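Local structure of beta-hexosaminidase Amuc_2018 (Akkermansia muciniphila, 6JEB) at residues Phe355-Gly360 / Ala414-Cys419; Val43-Ala48 / Ile79-Ile84; Thr33-Ala38 / Thr85-Tyr90; Leu410-Tyr415 / Gln460-Ala465. The protein hydrolyses terminal non-reducing N-acetylglucosamine and N-acetylgalactosamine residues from beta-linked glycans, as a zinc-binding member of glycoside hydrolase family 20. All blocks are in the same frame, centred on the assembly; numbering follows the deposited sequence.

Contact 1 (Phe355-Gly360 / Ala414-Cys419)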
# COMPACT_ATOMS: atom_id res chain seq x y z
N PHE A 355 4.18 -9.71 -8.71
CA PHE A 355 5.13 -10.58 -9.40
C PHE A 355 5.05 -11.99 -8.82
O PHE A 355 4.72 -12.16 -7.64
CB PHE A 355 6.56 -10.05 -9.23
CG PHE A 355 6.83 -8.69 -9.87
CD1 PHE A 355 5.86 -8.03 -10.62
CD2 PHE A 355 8.07 -8.09 -9.72
CE1 PHE A 355 6.12 -6.79 -11.21
CE2 PHE A 355 8.34 -6.85 -10.30
CZ PHE A 355 7.37 -6.20 -11.05
N PRO A 356 5.32 -13.02 -9.62
CA PRO A 356 5.24 -14.39 -9.10
C PRO A 356 6.28 -14.63 -8.01
O PRO A 356 7.38 -14.09 -8.04
CB PRO A 356 5.52 -15.26 -10.34
CG PRO A 356 6.33 -14.37 -11.25
CD PRO A 356 5.76 -12.98 -11.03
N GLN A 357 5.90 -15.45 -7.02
CA GLN A 357 6.79 -15.71 -5.89
C GLN A 357 7.61 -16.98 -6.03
O GLN A 357 8.59 -17.15 -5.29
CB GLN A 357 6.01 -15.73 -4.57
CG GLN A 357 5.07 -16.91 -4.39
CD GLN A 357 3.94 -16.55 -3.45
OE1 GLN A 357 4.13 -16.47 -2.24
NE2 GLN A 357 2.76 -16.29 -4.01
N ILE A 358 7.24 -17.88 -6.94
CA ILE A 358 8.02 -19.08 -7.23
C ILE A 358 8.23 -19.15 -8.73
O ILE A 358 7.28 -18.98 -9.50
CB ILE A 358 7.31 -20.35 -6.70
CG1 ILE A 358 7.28 -20.33 -5.17
CG2 ILE A 358 8.00 -21.61 -7.22
CD1 ILE A 358 6.41 -21.40 -4.57
N GLN A 359 9.48 -19.37 -9.14
CA GLN A 359 9.81 -19.43 -10.55
C GLN A 359 8.95 -20.48 -11.26
O GLN A 359 8.81 -21.61 -10.78
CB GLN A 359 11.29 -19.76 -10.72
CG GLN A 359 11.77 -19.75 -12.17
CD GLN A 359 11.72 -18.37 -12.80
OE1 GLN A 359 12.13 -17.38 -12.18
NE2 GLN A 359 11.21 -18.29 -14.02
N GLY A 360 8.37 -20.09 -12.38
CA GLY A 360 7.47 -20.95 -13.13
C GLY A 360 6.00 -20.61 -12.94
O GLY A 360 5.17 -21.06 -13.73
N ALA A 414 -0.15 -11.88 -2.22
CA ALA A 414 0.24 -10.95 -1.16
C ALA A 414 1.01 -11.66 -0.05
O ALA A 414 1.98 -11.10 0.48
CB ALA A 414 -0.98 -10.23 -0.60
N TYR A 415 0.58 -12.88 0.34
CA TYR A 415 1.17 -13.63 1.44
C TYR A 415 1.89 -14.87 0.93
O TYR A 415 1.45 -15.48 -0.06
CB TYR A 415 0.09 -14.05 2.46
CG TYR A 415 -0.41 -12.85 3.23
CD1 TYR A 415 0.23 -12.43 4.39
CD2 TYR A 415 -1.48 -12.09 2.74
CE1 TYR A 415 -0.19 -11.31 5.06
CE2 TYR A 415 -1.91 -10.96 3.42
CZ TYR A 415 -1.25 -10.57 4.57
OH TYR A 415 -1.65 -9.45 5.25
N PRO A 416 2.99 -15.29 1.57
CA PRO A 416 3.58 -14.73 2.79
C PRO A 416 4.55 -13.56 2.60
O PRO A 416 5.14 -13.13 3.58
CB PRO A 416 4.36 -15.91 3.37
CG PRO A 416 4.82 -16.64 2.15
CD PRO A 416 3.63 -16.57 1.21
N ARG A 417 4.74 -13.05 1.37
CA ARG A 417 5.70 -11.96 1.21
C ARG A 417 5.33 -10.73 2.04
O ARG A 417 6.23 -10.04 2.54
CB ARG A 417 5.92 -11.62 -0.26
CG ARG A 417 6.78 -12.68 -0.96
CD ARG A 417 6.86 -12.45 -2.46
NE ARG A 417 5.54 -12.50 -3.08
CZ ARG A 417 5.31 -12.30 -4.37
NH1 ARG A 417 6.32 -12.09 -5.21
NH2 ARG A 417 4.06 -12.35 -4.83
N ALA A 418 4.03 -10.47 2.24
CA ALA A 418 3.65 -9.34 3.10
C ALA A 418 4.19 -9.50 4.52
O ALA A 418 4.44 -8.50 5.19
CB ALA A 418 2.13 -9.17 3.12
N CYS A 419 4.36 -10.74 4.99
CA CYS A 419 4.97 -10.97 6.30
C CYS A 419 6.41 -10.48 6.33
O CYS A 419 6.86 -9.90 7.33
CB CYS A 419 4.94 -12.46 6.65
SG CYS A 419 3.32 -13.24 6.54
O HOH W 1 3.69 -13.80 -1.30

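Contact 2 (Val43-Ala48 / Ile79-Ile84)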
# COMPACT_ATOMS: atom_id res chain seq x y z
N VAL A 43 5.38 -11.68 29.89
CA VAL A 43 4.71 -12.96 29.98
C VAL A 43 5.20 -13.65 31.25
O VAL A 43 6.41 -13.88 31.40
CB VAL A 43 5.00 -13.81 28.73
CG1 VAL A 43 4.41 -15.22 28.87
CG2 VAL A 43 4.47 -13.11 27.48
N THR A 44 4.29 -13.95 32.17
CA THR A 44 4.59 -14.62 33.43
C THR A 44 3.74 -15.89 33.54
O THR A 44 2.77 -16.05 32.80
CB THR A 44 4.28 -13.71 34.64
OG1 THR A 44 2.87 -13.73 34.92
CG2 THR A 44 4.75 -12.27 34.39
N PRO A 45 4.08 -16.80 34.46
CA PRO A 45 3.24 -18.01 34.60
C PRO A 45 1.81 -17.72 35.00
O PRO A 45 0.93 -18.57 34.81
CB PRO A 45 3.97 -18.82 35.68
CG PRO A 45 5.39 -18.34 35.61
CD PRO A 45 5.28 -16.87 35.32
N GLN A 46 1.54 -16.55 35.57
CA GLN A 46 0.20 -16.18 36.00
C GLN A 46 -0.59 -15.45 34.92
O GLN A 46 -1.80 -15.27 35.09
CB GLN A 46 0.27 -15.30 37.25
CG GLN A 46 0.92 -15.97 38.47
CD GLN A 46 2.44 -16.03 38.41
OE1 GLN A 46 3.08 -15.14 37.85
NE2 GLN A 46 3.02 -17.07 38.99
N GLY A 47 0.06 -15.03 33.85
CA GLY A 47 -0.58 -14.24 32.82
C GLY A 47 0.34 -13.14 32.35
O GLY A 47 1.51 -13.06 32.73
N ALA A 48 -0.20 -12.26 31.51
CA ALA A 48 0.59 -11.27 30.80
C ALA A 48 0.28 -9.87 31.31
O ALA A 48 -0.84 -9.57 31.73
CB ALA A 48 0.29 -11.35 29.30
N ILE A 79 4.49 -21.75 26.67
CA ILE A 79 5.46 -20.91 25.96
C ILE A 79 6.40 -20.32 26.99
O ILE A 79 6.08 -20.28 28.19
CB ILE A 79 4.76 -19.81 25.12
CG1 ILE A 79 4.05 -18.80 26.03
CG2 ILE A 79 3.81 -20.43 24.09
CD1 ILE A 79 3.55 -17.57 25.29
N PRO A 80 7.57 -19.85 26.58
CA PRO A 80 8.49 -19.24 27.54
C PRO A 80 7.91 -17.97 28.13
O PRO A 80 7.16 -17.24 27.48
CB PRO A 80 9.74 -18.92 26.71
CG PRO A 80 9.59 -19.65 25.44
CD PRO A 80 8.15 -19.93 25.22
N CYS A 81 8.27 -17.71 29.38
CA CYS A 81 8.06 -16.40 29.95
C CYS A 81 9.14 -15.45 29.44
O CYS A 81 10.16 -15.87 28.88
CB CYS A 81 8.10 -16.49 31.48
SG CYS A 81 6.67 -17.36 32.15
N GLY A 82 8.91 -14.16 29.61
CA GLY A 82 9.86 -13.19 29.11
C GLY A 82 9.28 -11.80 29.07
O GLY A 82 8.14 -11.56 29.49
N VAL A 83 10.10 -10.87 28.57
CA VAL A 83 9.73 -9.47 28.41
C VAL A 83 9.99 -9.07 26.97
O VAL A 83 11.10 -9.26 26.46
CB VAL A 83 10.52 -8.56 29.37
CG1 VAL A 83 10.04 -7.12 29.25
CG2 VAL A 83 10.39 -9.04 30.79
N ILE A 84 8.98 -8.51 26.33
CA ILE A 84 9.07 -8.00 24.96
C ILE A 84 8.95 -6.49 25.05
O ILE A 84 7.96 -5.97 25.57
CB ILE A 84 7.94 -8.58 24.10
CG1 ILE A 84 8.03 -10.11 24.02
CG2 ILE A 84 7.96 -7.95 22.71
CD1 ILE A 84 6.71 -10.77 23.63

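Contact 3 (Thr33-Ala38 / Thr85-Tyr90)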
# COMPACT_ATOMS: atom_id res chain seq x y z
N THR A 33 6.72 6.59 30.18
CA THR A 33 8.11 6.36 29.81
C THR A 33 8.24 5.84 28.39
O THR A 33 9.26 6.08 27.73
CB THR A 33 8.72 5.35 30.78
OG1 THR A 33 8.25 4.04 30.45
CG2 THR A 33 8.28 5.67 32.20
N LEU A 34 7.23 5.13 27.89
CA LEU A 34 7.28 4.55 26.56
C LEU A 34 6.75 5.55 25.54
O LEU A 34 5.87 6.36 25.84
CB LEU A 34 6.40 3.29 26.50
CG LEU A 34 6.91 2.06 27.25
CD1 LEU A 34 5.82 0.99 27.28
CD2 LEU A 34 8.17 1.52 26.60
N GLU A 35 7.31 5.50 24.34
CA GLU A 35 6.79 6.32 23.27
C GLU A 35 5.39 5.84 22.87
O GLU A 35 4.98 4.72 23.18
CB GLU A 35 7.74 6.31 22.07
CG GLU A 35 9.14 6.85 22.39
CD GLU A 35 9.14 8.29 22.88
OE1 GLU A 35 8.42 9.12 22.28
OE2 GLU A 35 9.86 8.58 23.86
N THR A 36 4.64 6.71 22.19
CA THR A 36 3.22 6.42 21.95
C THR A 36 3.01 5.23 21.03
O THR A 36 1.91 4.66 21.05
CB THR A 36 2.49 7.65 21.41
OG1 THR A 36 3.05 8.04 20.16
CG2 THR A 36 2.59 8.81 22.39
N ASP A 37 4.02 4.86 20.25
CA ASP A 37 3.96 3.71 19.34
C ASP A 37 4.63 2.48 19.92
O ASP A 37 4.83 1.49 19.20
CB ASP A 37 4.60 4.07 17.99
CG ASP A 37 6.06 4.50 18.12
OD1 ASP A 37 6.46 4.98 19.20
OD2 ASP A 37 6.82 4.38 17.14
N ALA A 38 4.97 2.48 21.21
CA ALA A 38 5.78 1.44 21.83
C ALA A 38 4.98 0.70 22.89
O ALA A 38 4.03 1.23 23.47
CB ALA A 38 7.04 2.05 22.45
N THR A 85 9.95 -5.77 24.54
CA THR A 85 9.91 -4.32 24.49
C THR A 85 10.05 -3.94 23.02
O THR A 85 11.03 -4.32 22.38
CB THR A 85 11.05 -3.70 25.31
OG1 THR A 85 11.06 -4.29 26.61
CG2 THR A 85 10.86 -2.19 25.43
N ASP A 86 9.07 -3.21 22.49
CA ASP A 86 8.92 -3.19 21.04
C ASP A 86 8.43 -1.83 20.57
O ASP A 86 7.58 -1.20 21.20
CB ASP A 86 7.90 -4.27 20.65
CG ASP A 86 8.08 -4.78 19.24
OD1 ASP A 86 9.07 -4.42 18.56
OD2 ASP A 86 7.20 -5.55 18.81
N LYS A 87 8.96 -1.40 19.42
CA LYS A 87 8.64 -0.12 18.80
C LYS A 87 9.09 -0.25 17.35
O LYS A 87 10.14 -0.85 17.10
CB LYS A 87 9.41 1.01 19.49
CG LYS A 87 9.08 2.42 19.01
CD LYS A 87 9.99 3.47 19.67
CE LYS A 87 9.64 4.87 19.20
NZ LYS A 87 9.54 4.95 17.70
N PRO A 88 8.34 0.29 16.39
CA PRO A 88 8.70 0.08 14.98
C PRO A 88 9.87 0.92 14.51
O PRO A 88 10.04 2.09 14.89
CB PRO A 88 7.43 0.50 14.23
CG PRO A 88 6.77 1.48 15.14
CD PRO A 88 7.02 0.92 16.53
N ARG A 89 10.66 0.32 13.61
CA ARG A 89 11.75 1.03 12.96
C ARG A 89 11.24 2.20 12.13
O ARG A 89 11.81 3.30 12.16
CB ARG A 89 12.55 0.06 12.09
CG ARG A 89 13.71 0.72 11.36
CD ARG A 89 14.45 -0.24 10.45
NE ARG A 89 15.58 0.42 9.80
CZ ARG A 89 16.25 -0.07 8.76
NH1 ARG A 89 15.91 -1.25 8.23
NH2 ARG A 89 17.26 0.62 8.24
N TYR A 90 10.16 1.97 11.36
CA TYR A 90 9.61 2.98 10.48
C TYR A 90 8.14 3.25 10.79
O TYR A 90 7.39 2.32 11.11
CB TYR A 90 9.69 2.55 9.02
CG TYR A 90 11.08 2.57 8.45
CD1 TYR A 90 11.72 3.78 8.17
CD2 TYR A 90 11.75 1.39 8.19
CE1 TYR A 90 13.00 3.80 7.64
CE2 TYR A 90 13.03 1.39 7.67
CZ TYR A 90 13.65 2.60 7.39
OH TYR A 90 14.92 2.60 6.87

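Contact 4 (Leu410-Tyr415 / Gln460-Ala465)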
# COMPACT_ATOMS: atom_id res chain seq x y z
N LEU A 410 -5.59 -12.65 -4.81
CA LEU A 410 -4.89 -11.54 -4.18
C LEU A 410 -4.08 -12.01 -2.98
O LEU A 410 -2.89 -11.68 -2.84
CB LEU A 410 -5.93 -10.50 -3.77
CG LEU A 410 -5.45 -9.15 -3.24
CD1 LEU A 410 -4.62 -8.48 -4.30
CD2 LEU A 410 -6.64 -8.29 -2.86
N LEU A 411 -4.71 -12.78 -2.08
CA LEU A 411 -4.00 -13.26 -0.91
C LEU A 411 -2.90 -14.24 -1.29
O LEU A 411 -1.87 -14.29 -0.61
CB LEU A 411 -4.97 -13.93 0.07
CG LEU A 411 -5.99 -13.00 0.74
CD1 LEU A 411 -6.94 -13.82 1.61
CD2 LEU A 411 -5.30 -11.90 1.55
N TYR A 412 -3.10 -15.01 -2.36
CA TYR A 412 -2.07 -15.95 -2.78
C TYR A 412 -0.77 -15.22 -3.10
O TYR A 412 0.32 -15.67 -2.71
CB TYR A 412 -2.50 -16.80 -3.97
CG TYR A 412 -1.46 -17.85 -4.24
CD1 TYR A 412 -1.48 -19.06 -3.56
CD2 TYR A 412 -0.41 -17.60 -5.12
CE1 TYR A 412 -0.50 -20.01 -3.76
CE2 TYR A 412 0.59 -18.53 -5.32
CZ TYR A 412 0.53 -19.74 -4.65
OH TYR A 412 1.52 -20.66 -4.84
N ARG A 413 -0.86 -14.09 -3.81
CA ARG A 413 0.36 -13.35 -4.13
C ARG A 413 0.79 -12.40 -3.01
O ARG A 413 1.99 -12.17 -2.84
CB ARG A 413 0.25 -12.64 -5.49
CG ARG A 413 0.20 -13.65 -6.62
CD ARG A 413 0.92 -13.25 -7.91
NE ARG A 413 0.98 -14.41 -8.80
CZ ARG A 413 1.59 -14.45 -9.99
NH1 ARG A 413 2.20 -13.38 -10.47
NH2 ARG A 413 1.57 -15.58 -10.69
N ALA A 414 -0.15 -11.88 -2.22
CA ALA A 414 0.24 -10.95 -1.16
C ALA A 414 1.01 -11.66 -0.05
O ALA A 414 1.98 -11.10 0.48
CB ALA A 414 -0.98 -10.23 -0.60
N TYR A 415 0.58 -12.88 0.34
CA TYR A 415 1.17 -13.63 1.44
C TYR A 415 1.89 -14.87 0.93
O TYR A 415 1.45 -15.48 -0.06
CB TYR A 415 0.09 -14.05 2.46
CG TYR A 415 -0.41 -12.85 3.23
CD1 TYR A 415 0.23 -12.43 4.39
CD2 TYR A 415 -1.48 -12.09 2.74
CE1 TYR A 415 -0.19 -11.31 5.06
CE2 TYR A 415 -1.91 -10.96 3.42
CZ TYR A 415 -1.25 -10.57 4.57
OH TYR A 415 -1.65 -9.45 5.25
N GLN A 460 4.88 -24.26 -6.37
CA GLN A 460 4.71 -23.75 -7.72
C GLN A 460 3.30 -24.01 -8.24
O GLN A 460 2.68 -23.14 -8.85
CB GLN A 460 5.75 -24.36 -8.66
CG GLN A 460 5.71 -23.79 -10.07
CD GLN A 460 6.67 -24.49 -11.00
OE1 GLN A 460 7.74 -24.93 -10.59
NE2 GLN A 460 6.30 -24.58 -12.27
N GLY A 461 2.76 -25.20 -7.95
CA GLY A 461 1.48 -25.60 -8.51
C GLY A 461 0.24 -25.25 -7.72
O GLY A 461 -0.86 -25.49 -8.22
N ASN A 462 0.35 -24.70 -6.51
CA ASN A 462 -0.85 -24.46 -5.71
C ASN A 462 -1.41 -23.05 -5.85
O ASN A 462 -2.36 -22.70 -5.13
CB ASN A 462 -0.69 -24.91 -4.24
CG ASN A 462 0.06 -23.91 -3.38
OD1 ASN A 462 0.75 -23.01 -3.86
ND2 ASN A 462 -0.07 -24.08 -2.06
N GLU A 463 -0.89 -22.24 -6.77
CA GLU A 463 -1.55 -20.98 -7.08
C GLU A 463 -2.92 -21.27 -7.70
O GLU A 463 -3.03 -22.17 -8.55
CB GLU A 463 -0.72 -20.13 -8.04
CG GLU A 463 -1.37 -18.78 -8.33
CD GLU A 463 -0.38 -17.70 -8.72
OE1 GLU A 463 0.65 -18.01 -9.36
OE2 GLU A 463 -0.64 -16.52 -8.38
N PRO A 464 -3.97 -20.56 -7.30
CA PRO A 464 -5.28 -20.76 -7.92
C PRO A 464 -5.21 -20.57 -9.43
O PRO A 464 -4.43 -19.77 -9.94
CB PRO A 464 -6.16 -19.70 -7.25
CG PRO A 464 -5.51 -19.46 -5.92
CD PRO A 464 -4.03 -19.61 -6.17
N ALA A 465 -6.04 -21.33 -10.14
CA ALA A 465 -6.01 -21.30 -11.59
C ALA A 465 -6.46 -19.94 -12.12
O ALA A 465 -7.28 -19.25 -11.52
CB ALA A 465 -6.95 -22.37 -12.14

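Contact 1 (Phe355-Gly360 / Ala414-Cys419)
Gln357, in the irregular loop after strand 342-345, and Arg417, which follows the cis-bonded Pro416 and begins helix 417-426, have CA atoms 8.1 Å apart. The guanidinium of Arg417 takes Phe355 O end-on between its two terminal nitrogens. NH2 lies 2.9 Å from Phe355 O, nearly in line with the carbonyl, whereas NH1, 2.9 Å from Phe355 O, donates from above the carbonyl plane; neither bond is straight (145° and 143° at the hydrogens). Gln357 CB sits over the centre of one guanidinium face, 3.5 Å from Arg417 CZ. The glutamine chain then runs out across Pro416, where OE1 comes 3.5 Å from Pro416 CD, and its NE2 is bonded to Tyr412 O. One water accepts from both N and NE of Arg417 and donates to Gln357 OE1. NH1 also reaches Thr370 O, and NH2 Arg413 O. An alanine in place of Arg417 would probably leave Phe355 O without either donor and open a gap under Gln357 CB. Three carbonyl oxygens, of Phe355, Thr370 and Arg413, thus accept from a buried cation, which is likely to favour its charged form, and they tie the helix start to the loop following the substrate-binding residue Asp354.

Contact 2 (Val43-Ala48 / Ile79-Ile84)
Val43 CG1 stands anti to its backbone N (chi1 175°), which places it beside Pro80 O, while Cys81 SG, beside its own backbone N (chi1 -69°), is brought against the ring of Pro45. Strands 39-44 and 79-86 are antiparallel neighbours in the mixed sheet of the family 20 domain 2, and they meet here at the point where strand 39-44 ends and turns back into strand 47-52. Val43 and Gly82 form a hydrogen-bonded pair: Val43 N donates to Gly82 O at 2.8 Å, and Gly82 N returns a bond to Val43 O at 3.1 Å. From this pair Val43 CG1 passes 3.7 Å from Pro80 O and makes a looser apolar contact with Ile79 CD1 at 4.4 Å. Leu68 and Leu72 of helix 55-73 pack on Val43 and Ile79 respectively, so these two side chains belong to the layer between sheet and helix.

Beyond Val43 the chain makes a type I turn from Thr44 to Gly47. Thr44 OG1 accepts from Gln46 N, an ST turn, and donates to Gly47 O at 2.7 Å, an oxygen that also receives Thr44 N. The backbone angles of Gly47 and Gly82 would press a CB against the preceding carbonyl oxygen. At the turn, Cys81 SG lies 3.5 Å from Pro45 CD and 3.8 Å from Pro45 CG.

Contact 3 (Thr33-Ala38 / Thr85-Tyr90)
Asp37 and Lys87 cross obliquely, the lysine chain passing alongside the carboxylate before its amino group closes on it. Lys87 is extended through CE and bends only at its last torsion (chi4 -49°), which turns NZ back to Asp37 OD2 at 2.8 Å. This salt bridge uses the syn lone pair of OD2. The other oxygen is approached by the methylene, with Asp37 OD1 3.2 Å from Lys87 CE. Asp37 OD2 also comes to 3.5 Å from Pro88 CD. Glu35 touches the same lysine with its aliphatic part, CB resting 3.7 Å from Lys87 CE, although its carboxylate leads away.

The backbones also draw close. Ala38 CA makes a CH...O contact with Asp86 O at 3.3 Å, and Ala38 CB lies 3.9 Å from Lys87 CB. A type I turn from Glu35 to Ala38 thereby joins the loop before strand 39-44 to the end of strand 79-86, from which the chain runs on to strand 92-97 of the catalytic (beta/alpha)8 barrel; Asp86 OD1 bonds to Trp426 NE1. An alanine at Asp37 would probably leave the Lys87 ammonium without its mate and its chain freer to turn. Since the lysine is exposed, the ion pair is probably screened by solvent, whereas Asp37 O is buried with no partner in the model.

Contact 4 (Leu410-Tyr415 / Gln460-Ala465)
The ring of Tyr412 carries Glu463 over one face and meets Asn462 at its edge. Glu463 CA stands over that face in a CH-pi contact, 3.6 Å from the ring centroid, and Glu463 CB lies 3.4 Å from Tyr412 CE2. Pro464 CD adds a second, off-centre CH-pi contact near the root of the ring, 3.7 Å from Tyr412 CG. At the edge, Tyr412 OH donates to Asn462 OD1 at 2.7 Å; the amide plane is turned 79° from the ring. Arg458 makes a cation-pi contact with the same tyrosine, and Gln361 NE2 bonds to its hydroxyl.

The guanidinium of Arg413 is met at its edge by the Glu463 carboxylate, the two planes 33° apart. The grip is side-on and bidentate: NE donates to Glu463 OE2 at 2.7 Å on the syn lone pair, and NH2 donates to Glu463 OE1 at 2.9 Å, somewhat out of the carboxylate plane. Both bonds are fairly straight.

In the fold, Tyr412 and Arg413 sit near the end of helix 407-414, which follows the last strand of the catalytic (beta/alpha)8 barrel, and the loop after helix 434-452 folds over them. Tyr412 CG is anti to its backbone N, and the ring beyond it lies against Glu463 and Pro464. Glu463 CG still packs against the CD2-CE2 side of the ring, and the extended chain beyond it delivers the carboxylate to Arg413. Arg413 is held further by NH1 bonding to Asp354 O and NH2 to Arg362 O. Asn462 OD1 in turn accepts from Thr459 N.

How the contacts relate
Contacts 1 and 4 form one cluster, their centres about 8 Å apart; they share Ala414 and Tyr415 and are joined directly by Gln357 NE2, 2.8 Å from Tyr412 O. Together they back the segment that carries the substrate-binding residues Tyr352, Leu353 and Asp354: the side chain of Phe355 is about 8 Å from the bound acetamide, and that of Arg413 about 5 Å from the side chain of Leu353. Contacts 2 and 3 lie in the other domain, both on strand 79-86 with centres about 19 Å apart, away from the annotated sites. Between the pairs the nearest approach is about 12 Å, between atoms of contacts 1 and 3.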